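Local coordinates for aeromonas extracellular serine protease (Aeromonas sobria, PDB 3WQB), which cleaves peptide bonds after paired basic residues, one of them lysine, as a secreted, calcium-binding serine protease of the furin type that probably acts as a virulence factor, at residues 483-488 and 574-579. The protein carries 1 engineered substitution. Residues are numbered along the deposited sequence; the frame is centred on the assembly and turned at random.
Sequences HQRLPD and LTERNN. With CA (calcium ion), chain D.
The calcium site of the P-domain joins Asp488, at the end of the loop 483-488, to Asn578 and Asn579, just past strand 571-576. Asp488 OD2 sits 2.3 Å from the calcium ion, and Asn579 OD1 reaches it at 2.4 Å; Asn578 is a third ligand, while Asp454, Asp553 and Ala555 complete the shell. Arg485 grips Asp488 side-on in a salt bridge, NE and NH2 both sharing OD2; the NE to OD2 bond is 2.9 Å long, at 157°, in the guanidinium plane, on the syn side of the carboxylate but tilted from its plane. CA of Asn578 rests over the centre of one guanidinium face, 3.5 Å above it. At the edge, Arg485 NH1 makes a weak hydrogen bond of 2.9 Å to Glu576 O; both NH1 and NH2 also bond outside the two segments, Gly557 being the strongest outside partner of Arg485. A bend at chi3 (76°) turns NE off the line of the chain. Pro487 CG packs 3.4 Å from Glu576 OE1, whose carboxylate pairs through OE2 with Arg232. Asp488 OD1 makes a salt bridge with Arg559. One carboxylate thus serves calcium and two arginines, whose positive charge probably offsets part of the negative charge gathered around the metal.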
ATOM      1  N   HIS A 483     -18.548 -18.188  -4.834  1.00 13.87           N
ATOM      2  CA  HIS A 483     -18.343 -18.280  -6.275  1.00 14.00           C
ATOM      3  C   HIS A 483     -17.103 -19.108  -6.547  1.00 14.62           C
ATOM      4  O   HIS A 483     -16.069 -18.926  -5.900  1.00 14.75           O
ATOM      5  CB  HIS A 483     -18.186 -16.890  -6.902  1.00 13.83           C
ATOM      6  CG  HIS A 483     -18.247 -16.892  -8.394  1.00 13.83           C
ATOM      7  ND1 HIS A 483     -17.176 -17.250  -9.182  1.00 14.47           N
ATOM      8  CD2 HIS A 483     -19.247 -16.559  -9.243  1.00 13.95           C
ATOM      9  CE1 HIS A 483     -17.521 -17.163 -10.456  1.00 14.36           C
ATOM     10  NE2 HIS A 483     -18.770 -16.739 -10.521  1.00 13.98           N
ATOM     11  N   GLN A 484     -17.217 -20.021  -7.507  1.00 14.83           N
ATOM     12  CA  GLN A 484     -16.171 -21.006  -7.775  1.00 15.42           C
ATOM     13  C   GLN A 484     -14.964 -20.501  -8.581  1.00 14.90           C
ATOM     14  O   GLN A 484     -13.949 -21.185  -8.653  1.00 15.76           O
ATOM     15  CB  GLN A 484     -16.762 -22.237  -8.470  1.00 16.06           C
ATOM     16  CG  GLN A 484     -17.753 -23.038  -7.647  1.00 17.95           C
ATOM     17  CD  GLN A 484     -18.533 -24.018  -8.501  1.00 21.17           C
ATOM     18  OE1 GLN A 484     -18.910 -23.715  -9.638  1.00 23.02           O
ATOM     19  NE2 GLN A 484     -18.779 -25.203  -7.955  1.00 23.34           N
ATOM     20  N   ARG A 485     -15.083 -19.330  -9.200  1.00 14.45           N
ATOM     21  CA  ARG A 485     -13.966 -18.716  -9.928  1.00 13.75           C
ATOM     22  C   ARG A 485     -13.926 -17.207  -9.689  1.00 13.42           C
ATOM     23  O   ARG A 485     -14.349 -16.399 -10.519  1.00 12.73           O
ATOM     24  CB  ARG A 485     -14.006 -19.069 -11.419  1.00 13.93           C
ATOM     25  CG  ARG A 485     -12.767 -18.607 -12.169  1.00 13.49           C
ATOM     26  CD  ARG A 485     -12.633 -19.238 -13.549  1.00 14.92           C
ATOM     27  NE  ARG A 485     -13.553 -18.646 -14.513  1.00 13.52           N
ATOM     28  CZ  ARG A 485     -13.350 -18.615 -15.827  1.00 13.21           C
ATOM     29  NH1 ARG A 485     -12.257 -19.169 -16.361  1.00 15.83           N
ATOM     30  NH2 ARG A 485     -14.248 -18.022 -16.609  1.00 14.14           N
ATOM     31  N   LEU A 486     -13.382 -16.837  -8.534  1.00 13.11           N
ATOM     32  CA  LEU A 486     -13.448 -15.458  -8.048  1.00 12.70           C
ATOM     33  C   LEU A 486     -13.055 -14.355  -9.029  1.00 12.02           C
ATOM     34  O   LEU A 486     -13.711 -13.319  -9.053  1.00 11.95           O
ATOM     35  CB  LEU A 486     -12.680 -15.287  -6.727  1.00 12.51           C
ATOM     36  CG  LEU A 486     -13.344 -15.911  -5.495  1.00 13.26           C
ATOM     37  CD1 LEU A 486     -12.355 -15.980  -4.349  1.00 14.69           C
ATOM     38  CD2 LEU A 486     -14.605 -15.153  -5.088  1.00 14.59           C
ATOM     39  N   PRO A 487     -11.998 -14.565  -9.848  1.00 11.55           N
ATOM     40  CA  PRO A 487     -11.619 -13.473 -10.751  1.00 11.37           C
ATOM     41  C   PRO A 487     -12.638 -13.172 -11.855  1.00 11.27           C
ATOM     42  O   PRO A 487     -12.477 -12.190 -12.554  1.00 11.19           O
ATOM     43  CB  PRO A 487     -10.273 -13.937 -11.332  1.00 11.39           C
ATOM     44  CG  PRO A 487      -9.744 -14.868 -10.288  1.00 11.21           C
ATOM     45  CD  PRO A 487     -10.957 -15.607  -9.813  1.00 11.84           C
ATOM     46  N   ASP A 488     -13.697 -13.975 -11.977  1.00 11.30           N
ATOM     47  CA  ASP A 488     -14.793 -13.631 -12.881  1.00 11.71           C
ATOM     48  C   ASP A 488     -15.595 -12.425 -12.409  1.00 11.44           C
ATOM     49  O   ASP A 488     -16.365 -11.862 -13.179  1.00 11.27           O
ATOM     50  CB  ASP A 488     -15.750 -14.817 -13.055  1.00 11.72           C
ATOM     51  CG  ASP A 488     -15.177 -15.916 -13.931  1.00 12.96           C
ATOM     52  OD1 ASP A 488     -14.059 -15.745 -14.458  1.00 13.89           O
ATOM     53  OD2 ASP A 488     -15.862 -16.954 -14.082  1.00 13.40           O
ATOM     54  N   LEU A 574      -1.326 -22.927 -14.903  1.00 22.30           N
ATOM     55  CA  LEU A 574      -2.521 -23.085 -14.105  1.00 21.74           C
ATOM     56  C   LEU A 574      -3.696 -22.694 -14.985  1.00 21.00           C
ATOM     57  O   LEU A 574      -3.684 -21.633 -15.605  1.00 20.47           O
ATOM     58  CB  LEU A 574      -2.442 -22.182 -12.870  1.00 22.32           C
ATOM     59  CG  LEU A 574      -3.588 -22.194 -11.859  1.00 23.71           C
ATOM     60  CD1 LEU A 574      -3.705 -23.550 -11.175  1.00 25.11           C
ATOM     61  CD2 LEU A 574      -3.393 -21.082 -10.840  1.00 24.28           C
ATOM     62  N   THR A 575      -4.692 -23.569 -15.065  1.00 20.49           N
ATOM     63  CA  THR A 575      -5.901 -23.282 -15.822  1.00 20.18           C
ATOM     64  C   THR A 575      -7.019 -22.928 -14.859  1.00 19.61           C
ATOM     65  O   THR A 575      -7.270 -23.650 -13.887  1.00 19.83           O
ATOM     66  CB  THR A 575      -6.308 -24.468 -16.723  1.00 20.19           C
ATOM     67  OG1 THR A 575      -5.207 -24.801 -17.577  1.00 21.83           O
ATOM     68  CG2 THR A 575      -7.527 -24.114 -17.582  1.00 20.68           C
ATOM     69  N   GLU A 576      -7.660 -21.789 -15.116  1.00 18.83           N
ATOM     70  CA  GLU A 576      -8.841 -21.400 -14.366  1.00 18.46           C
ATOM     71  C   GLU A 576     -10.055 -21.922 -15.107  1.00 18.63           C
ATOM     72  O   GLU A 576     -10.386 -21.433 -16.192  1.00 19.10           O
ATOM     73  CB  GLU A 576      -8.968 -19.885 -14.270  1.00 18.07           C
ATOM     74  CG  GLU A 576      -7.944 -19.163 -13.441  1.00 17.35           C
ATOM     75  CD  GLU A 576      -8.397 -17.744 -13.196  1.00 15.58           C
ATOM     76  OE1 GLU A 576      -9.296 -17.553 -12.352  1.00 15.30           O
ATOM     77  OE2 GLU A 576      -7.881 -16.828 -13.869  1.00 15.30           O
ATOM     78  N   ARG A 577     -10.715 -22.904 -14.513  1.00 19.34           N
ATOM     79  CA  ARG A 577     -11.916 -23.487 -15.109  1.00 19.77           C
ATOM     80  C   ARG A 577     -13.135 -22.670 -14.695  1.00 19.05           C
ATOM     81  O   ARG A 577     -13.277 -22.283 -13.531  1.00 18.95           O
ATOM     82  CB  ARG A 577     -12.070 -24.941 -14.669  1.00 20.82           C
ATOM     83  CG  ARG A 577     -10.799 -25.769 -14.808  1.00 23.78           C
ATOM     84  CD  ARG A 577     -10.734 -26.496 -16.143  1.00 28.02           C
ATOM     85  NE  ARG A 577      -9.371 -26.902 -16.489  1.00 31.22           N
ATOM     86  CZ  ARG A 577      -8.737 -27.962 -15.992  1.00 32.97           C
ATOM     87  NH1 ARG A 577      -9.331 -28.756 -15.108  1.00 34.26           N
ATOM     88  NH2 ARG A 577      -7.497 -28.232 -16.382  1.00 34.17           N
ATOM     89  N   ASN A 578     -14.006 -22.385 -15.654  1.00 18.46           N
ATOM     90  CA  ASN A 578     -15.228 -21.640 -15.361  1.00 18.13           C
ATOM     91  C   ASN A 578     -16.068 -22.275 -14.251  1.00 18.30           C
ATOM     92  O   ASN A 578     -16.121 -23.497 -14.123  1.00 18.84           O
ATOM     93  CB  ASN A 578     -16.060 -21.456 -16.628  1.00 17.87           C
ATOM     94  CG  ASN A 578     -17.183 -20.457 -16.449  1.00 17.13           C
ATOM     95  OD1 ASN A 578     -17.018 -19.419 -15.806  1.00 15.72           O
ATOM     96  ND2 ASN A 578     -18.340 -20.769 -17.007  1.00 17.36           N
ATOM     97  N   ASN A 579     -16.708 -21.445 -13.430  1.00 18.17           N
ATOM     98  CA  ASN A 579     -17.639 -21.956 -12.425  1.00 18.66           C
ATOM     99  C   ASN A 579     -18.750 -22.769 -13.080  1.00 19.63           C
ATOM    100  O   ASN A 579     -19.366 -22.326 -14.047  1.00 19.59           O
ATOM    101  CB  ASN A 579     -18.235 -20.827 -11.574  1.00 18.23           C
ATOM    102  CG  ASN A 579     -18.853 -19.725 -12.411  1.00 17.65           C
ATOM    103  OD1 ASN A 579     -18.166 -19.062 -13.185  1.00 17.40           O
ATOM    104  ND2 ASN A 579     -20.154 -19.516 -12.249  1.00 17.62           N
TER
HETATM  105 CA    CA D 902     -18.002 -17.427 -14.896  1.00 13.46          CA